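Local structure of Uly1 (Catenovulum maritimum, 7DRQ) at residues Y410-E415 against P419-A424; Q442-G447 against T471-I476. The protein acts as a family 24 polysaccharide lyase that breaks down the algal polysaccharide ulvan, probably by beta-elimination. All coordinates share one frame; numbering follows the deposited sequence.

Contact 1: Y410-E415 against P419-A424; sequences YIIGLE and PFVEQA
The ring of Phe420 covers the backbone of Gly413 with one face, the amide N of Gly413 standing 3.9 Å above the ring plane and close to its centre. A CH-pi contact accompanies this overlap, the CA of Gly413 standing 4.1 Å from the centroid of the Phe420 ring. Phe420 reaches it by setting CG between its own backbone N and carbonyl carbon (chi1 68°), which folds the ring back over the partner strand, where a CB on Gly413 would crowd CZ. The Phe420 ring also touches CG2 of Ile411 and, through CD2 at 3.7 Å, CB of Glu415. Arg433 makes a cation-pi interaction with Phe420 and forms salt bridges with both Glu415 and Glu422, probably offsetting two carboxylates whose OE1 atoms are 5.6 Å apart. These residues belong to an antiparallel beta hairpin, the two middle strands of a four-stranded propeller blade. Its hydrogen-bonded pairs are Ile411 with Glu422 and Gly413 with Phe420, each joined by two backbone bonds; the straightest runs from Glu422 N to Ile411 O (2.8 Å, 172°). On the face of Tyr410, Ile412 and Leu414, the Tyr410 ring approaches CG1 of Val421 through CD1 (3.5 Å). Gln423 runs alongside Tyr410 in the same direction, its amide nearly perpendicular to the ring. A water donates a hydrogen bond to Gln423 OE1 (2.8 Å) and lies in the plane of the tyrosine ring at its edge. Farther along, CD2 of Leu414 rests 3.9 Å from CG of Pro419.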
loop_
_atom_site.group_PDB
_atom_site.type_symbol
_atom_site.label_atom_id
_atom_site.label_comp_id
_atom_site.label_asym_id
_atom_site.label_seq_id
_atom_site.Cartn_x
_atom_site.Cartn_y
_atom_site.Cartn_z
ATOM N N TYR A 410 1.239 17.940 0.754
ATOM C CA TYR A 410 0.716 17.887 2.111
ATOM C C TYR A 410 1.417 16.816 2.926
ATOM O O TYR A 410 1.720 15.734 2.416
ATOM C CB TYR A 410 -0.784 17.591 2.138
ATOM C CG TYR A 410 -1.619 18.597 1.416
ATOM C CD1 TYR A 410 -2.116 19.716 2.080
ATOM C CD2 TYR A 410 -1.931 18.431 0.072
ATOM C CE1 TYR A 410 -2.900 20.643 1.421
ATOM C CE2 TYR A 410 -2.707 19.360 -0.594
ATOM C CZ TYR A 410 -3.190 20.457 0.086
ATOM O OH TYR A 410 -3.961 21.384 -0.573
ATOM N N ILE A 411 1.658 17.137 4.205
ATOM C CA ILE A 411 1.928 16.161 5.248
ATOM C C ILE A 411 0.648 16.030 6.060
ATOM O O ILE A 411 0.057 17.041 6.453
ATOM C CB ILE A 411 3.102 16.598 6.139
ATOM C CG1 ILE A 411 4.414 16.606 5.353
ATOM C CG2 ILE A 411 3.216 15.700 7.371
ATOM C CD1 ILE A 411 5.475 17.490 5.992
ATOM N N ILE A 412 0.197 14.798 6.279
ATOM C CA ILE A 412 -1.055 14.537 6.980
ATOM C C ILE A 412 -0.771 13.476 8.032
ATOM O O ILE A 412 -0.201 12.423 7.722
ATOM C CB ILE A 412 -2.167 14.078 6.021
ATOM C CG1 ILE A 412 -2.452 15.160 4.972
ATOM C CG2 ILE A 412 -3.438 13.691 6.799
ATOM C CD1 ILE A 412 -3.206 14.644 3.748
ATOM N N GLY A 413 -1.166 13.743 9.268
ATOM C CA GLY A 413 -0.809 12.821 10.314
ATOM C C GLY A 413 -1.610 13.057 11.566
ATOM O O GLY A 413 -2.599 13.787 11.566
ATOM N N LEU A 414 -1.161 12.414 12.635
ATOM C CA LEU A 414 -1.789 12.516 13.943
ATOM C C LEU A 414 -0.792 13.141 14.899
ATOM O O LEU A 414 0.355 12.694 14.983
ATOM C CB LEU A 414 -2.231 11.140 14.448
ATOM C CG LEU A 414 -3.185 10.420 13.488
ATOM C CD1 LEU A 414 -3.434 8.961 13.891
ATOM C CD2 LEU A 414 -4.512 11.179 13.404
ATOM N N GLU A 415 -1.223 14.178 15.603
ATOM C CA GLU A 415 -0.414 14.802 16.639
ATOM C C GLU A 415 -1.230 14.778 17.919
ATOM O O GLU A 415 -2.336 15.325 17.956
ATOM C CB GLU A 415 -0.029 16.231 16.258
ATOM C CG GLU A 415 0.945 16.891 17.217
ATOM C CD GLU A 415 1.527 18.160 16.637
ATOM O OE1 GLU A 415 2.480 18.067 15.831
ATOM O OE2 GLU A 415 1.015 19.248 16.969
ATOM N N PRO A 419 -5.888 14.647 14.072
ATOM C CA PRO A 419 -5.407 14.864 12.701
ATOM C C PRO A 419 -4.908 16.289 12.491
ATOM O O PRO A 419 -5.509 17.259 12.958
ATOM C CB PRO A 419 -6.645 14.569 11.846
ATOM C CG PRO A 419 -7.436 13.608 12.668
ATOM C CD PRO A 419 -7.246 14.077 14.099
ATOM N N PHE A 420 -3.789 16.409 11.779
ATOM C CA PHE A 420 -3.301 17.700 11.331
ATOM C C PHE A 420 -2.970 17.603 9.851
ATOM O O PHE A 420 -2.707 16.517 9.333
ATOM C CB PHE A 420 -2.057 18.158 12.101
ATOM C CG PHE A 420 -0.829 17.332 11.834
ATOM C CD1 PHE A 420 0.031 17.651 10.784
ATOM C CD2 PHE A 420 -0.519 16.246 12.636
ATOM C CE1 PHE A 420 1.159 16.894 10.543
ATOM C CE2 PHE A 420 0.618 15.484 12.397
ATOM C CZ PHE A 420 1.456 15.810 11.350
ATOM N N VAL A 421 -2.961 18.761 9.193
ATOM C CA VAL A 421 -2.523 18.892 7.806
ATOM C C VAL A 421 -1.505 20.017 7.730
ATOM O O VAL A 421 -1.776 21.137 8.175
ATOM C CB VAL A 421 -3.688 19.185 6.847
ATOM C CG1 VAL A 421 -3.155 19.335 5.414
ATOM C CG2 VAL A 421 -4.761 18.100 6.930
ATOM N N GLU A 422 -0.336 19.726 7.171
ATOM C CA GLU A 422 0.654 20.739 6.836
ATOM C C GLU A 422 0.717 20.849 5.325
ATOM O O GLU A 422 0.599 19.841 4.625
ATOM C CB GLU A 422 2.025 20.378 7.390
ATOM C CG GLU A 422 1.972 20.021 8.858
ATOM C CD GLU A 422 2.748 20.974 9.721
ATOM O OE1 GLU A 422 2.733 20.776 10.956
ATOM O OE2 GLU A 422 3.380 21.913 9.169
ATOM N N GLN A 423 0.886 22.063 4.818
ATOM C CA GLN A 423 0.791 22.274 3.379
ATOM C C GLN A 423 1.954 23.125 2.905
ATOM O O GLN A 423 2.384 24.045 3.604
ATOM C CB GLN A 423 -0.558 22.928 3.035
ATOM C CG GLN A 423 -0.567 23.906 1.896
ATOM C CD GLN A 423 -1.884 24.668 1.834
ATOM O OE1 GLN A 423 -2.935 24.136 2.198
ATOM N NE2 GLN A 423 -1.829 25.918 1.393
ATOM N N ALA A 424 2.472 22.799 1.724
ATOM C CA ALA A 424 3.535 23.567 1.085
ATOM C C ALA A 424 3.211 23.699 -0.392
ATOM O O ALA A 424 2.639 22.787 -0.992
ATOM C CB ALA A 424 4.910 22.899 1.249
HETATM O O HOH W 1 -5.103 23.144 0.645
#

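Contact 2: Q442-G447 against T471-I476; sequences QSFQKG and TTYLQI
Tyr473 can be followed outward from its strand through a succession of contacts with Gln442 and Phe444. Its CB lies 4.1 Å from CE1 of Phe444, and CD1 meets the same carbon, approaching near the plane of the Phe444 ring at its edge. Beyond that point Gln442 takes over: CE1 of Tyr473 is 3.2 Å and CZ 3.3 Å from NE2 of Gln442, while the phenol OH stands 3.7 Å from that nitrogen. The amide nitrogen therefore sits over one face of the tyrosine, displaced from its centre to the CE1-CZ side, with the amide plane turned 80° from the ring. Gln442 extends beyond CG to bring NE2 across, and a hydrogen bond from NE2 to Glu462 OE2 fixes the position of the amide. With an alanine in place of Tyr473, a gap would probably open beside CE1 of Phe444, and the Gln442 amide would lose the ring under it, with Glu462 left to hold it. Phe444 in turn meets the amide of Gln475, which comes from the opposite direction and brings NE2 to 3.6 Å from CE2 of Phe444, its amide plane nearly perpendicular to the ring. This nitrogen is hydrogen-bonded to Glu7 OE1, so both glutamine nitrogens have a glutamate acceptor. No backbone bond joins the two segments; the nearest CA pair, Phe444 and Thr472, is 8.8 Å apart. Strand 455-462 lies between strands 444-452 and 469-478 in the sheet, and its Leu460 touches both Phe444 and Gln475. Strand 3-15 pairs with the far side of 469-478, placing an N-terminal strand beside three C-terminal ones, the "velcro" closure characteristic of beta-propellers.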
loop_
_atom_site.group_PDB
_atom_site.type_symbol
_atom_site.label_atom_id
_atom_site.label_comp_id
_atom_site.label_asym_id
_atom_site.label_seq_id
_atom_site.Cartn_x
_atom_site.Cartn_y
_atom_site.Cartn_z
ATOM N N GLN A 442 -11.774 13.569 19.138
ATOM C CA GLN A 442 -11.352 12.200 19.397
ATOM C C GLN A 442 -9.853 12.025 19.172
ATOM O O GLN A 442 -9.200 12.804 18.477
ATOM C CB GLN A 442 -12.104 11.223 18.499
ATOM C CG GLN A 442 -13.598 11.230 18.704
ATOM C CD GLN A 442 -14.304 10.552 17.575
ATOM O OE1 GLN A 442 -14.903 11.207 16.730
ATOM N NE2 GLN A 442 -14.216 9.230 17.529
ATOM N N SER A 443 -9.315 10.960 19.751
ATOM C CA SER A 443 -7.913 10.600 19.590
ATOM C C SER A 443 -7.815 9.326 18.770
ATOM O O SER A 443 -8.542 8.357 19.026
ATOM C CB SER A 443 -7.228 10.406 20.941
ATOM O OG SER A 443 -6.805 11.658 21.453
ATOM N N PHE A 444 -6.914 9.331 17.794
ATOM C CA PHE A 444 -6.733 8.202 16.898
ATOM C C PHE A 444 -5.310 7.670 17.014
ATOM O O PHE A 444 -4.369 8.406 17.333
ATOM C CB PHE A 444 -7.063 8.607 15.449
ATOM C CG PHE A 444 -8.451 9.180 15.301
ATOM C CD1 PHE A 444 -9.548 8.345 15.252
ATOM C CD2 PHE A 444 -8.653 10.552 15.267
ATOM C CE1 PHE A 444 -10.842 8.869 15.137
ATOM C CE2 PHE A 444 -9.933 11.087 15.154
ATOM C CZ PHE A 444 -11.028 10.240 15.084
ATOM N N GLN A 445 -5.182 6.371 16.753
ATOM C CA GLN A 445 -3.969 5.586 16.915
ATOM C C GLN A 445 -3.229 5.374 15.602
ATOM O O GLN A 445 -2.004 5.164 15.602
ATOM C CB GLN A 445 -4.363 4.227 17.507
ATOM C CG GLN A 445 -3.262 3.255 17.794
ATOM C CD GLN A 445 -3.735 2.192 18.768
ATOM O OE1 GLN A 445 -4.590 2.457 19.616
ATOM N NE2 GLN A 445 -3.197 0.984 18.645
ATOM N N LYS A 446 -3.954 5.441 14.492
ATOM C CA LYS A 446 -3.442 5.104 13.168
ATOM C C LYS A 446 -4.430 5.631 12.144
ATOM O O LYS A 446 -5.634 5.616 12.377
ATOM C CB LYS A 446 -3.273 3.585 13.027
ATOM C CG LYS A 446 -2.629 3.117 11.730
ATOM C CD LYS A 446 -2.701 1.586 11.625
ATOM C CE LYS A 446 -1.708 1.041 10.600
ATOM N NZ LYS A 446 -1.985 1.526 9.212
ATOM N N GLY A 447 -3.929 6.076 11.003
ATOM C CA GLY A 447 -4.830 6.460 9.928
ATOM C C GLY A 447 -4.196 6.196 8.586
ATOM O O GLY A 447 -2.967 6.195 8.457
ATOM N N THR A 471 -12.501 0.279 17.174
ATOM C CA THR A 471 -13.427 1.163 16.477
ATOM C C THR A 471 -12.674 1.984 15.439
ATOM O O THR A 471 -11.633 2.573 15.745
ATOM C CB THR A 471 -14.145 2.088 17.466
ATOM O OG1 THR A 471 -14.953 1.293 18.348
ATOM C CG2 THR A 471 -15.045 3.068 16.723
ATOM N N THR A 472 -13.208 2.026 14.218
ATOM C CA THR A 472 -12.642 2.835 13.155
ATOM C C THR A 472 -13.650 3.879 12.701
ATOM O O THR A 472 -14.866 3.696 12.814
ATOM C CB THR A 472 -12.218 1.989 11.937
ATOM O OG1 THR A 472 -13.347 1.246 11.490
ATOM C CG2 THR A 472 -11.114 1.027 12.324
ATOM N N TYR A 473 -13.113 4.971 12.169
ATOM C CA TYR A 473 -13.888 6.102 11.703
ATOM C C TYR A 473 -13.407 6.499 10.320
ATOM O O TYR A 473 -12.260 6.249 9.945
ATOM C CB TYR A 473 -13.739 7.313 12.628
ATOM C CG TYR A 473 -14.598 7.203 13.856
ATOM C CD1 TYR A 473 -14.149 6.529 14.976
ATOM C CD2 TYR A 473 -15.871 7.752 13.880
ATOM C CE1 TYR A 473 -14.945 6.413 16.105
ATOM C CE2 TYR A 473 -16.671 7.641 14.999
ATOM C CZ TYR A 473 -16.204 6.971 16.102
ATOM O OH TYR A 473 -17.006 6.861 17.223
ATOM N N LEU A 474 -14.296 7.158 9.589
ATOM C CA LEU A 474 -13.952 7.870 8.370
ATOM C C LEU A 474 -14.162 9.359 8.592
ATOM O O LEU A 474 -15.248 9.778 9.014
ATOM C CB LEU A 474 -14.818 7.407 7.198
ATOM C CG LEU A 474 -14.786 8.315 5.958
ATOM C CD1 LEU A 474 -13.388 8.335 5.328
ATOM C CD2 LEU A 474 -15.839 7.873 4.919
ATOM N N GLN A 475 -13.142 10.160 8.295
ATOM C CA GLN A 475 -13.294 11.609 8.269
ATOM C C GLN A 475 -13.160 12.118 6.841
ATOM O O GLN A 475 -12.323 11.632 6.072
ATOM C CB GLN A 475 -12.274 12.309 9.170
ATOM C CG GLN A 475 -12.539 12.104 10.661
ATOM C CD GLN A 475 -11.682 12.995 11.534
ATOM O OE1 GLN A 475 -10.795 13.702 11.047
ATOM N NE2 GLN A 475 -11.937 12.958 12.840
ATOM N N ILE A 476 -14.009 13.076 6.480
ATOM C CA ILE A 476 -13.961 13.710 5.164
ATOM C C ILE A 476 -13.632 15.176 5.403
ATOM O O ILE A 476 -14.411 15.910 6.031
ATOM C CB ILE A 476 -15.262 13.529 4.378
ATOM C CG1 ILE A 476 -15.601 12.038 4.266
ATOM C CG2 ILE A 476 -15.130 14.119 2.974
ATOM C CD1 ILE A 476 -16.967 11.766 3.637
#

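In the fold
The two contacts sit in successive propeller blades, contact 1 in the blade that ends just before the closing one and contact 2 within that closing blade; their centres are 14 Å apart. They meet directly by van der Waals packing. CD1 of Leu414 comes within 3.6 Å of both the backbone N of Lys446 and the carbonyl O of Phe444. Pro419 touches two side chains of contact 2, its CG lying 3.7 Å from OE1 of Gln475 and its CD 4.0 Å from CD2 of Phe444. A backbone hydrogen bond between Phe444 and Gly417, in the hairpin turn, adds a polar link. Both contacts lie away from the calcium sites formed by Asp173, Asp183 and Lys185 and by Leu283, Asp285 and Phe287.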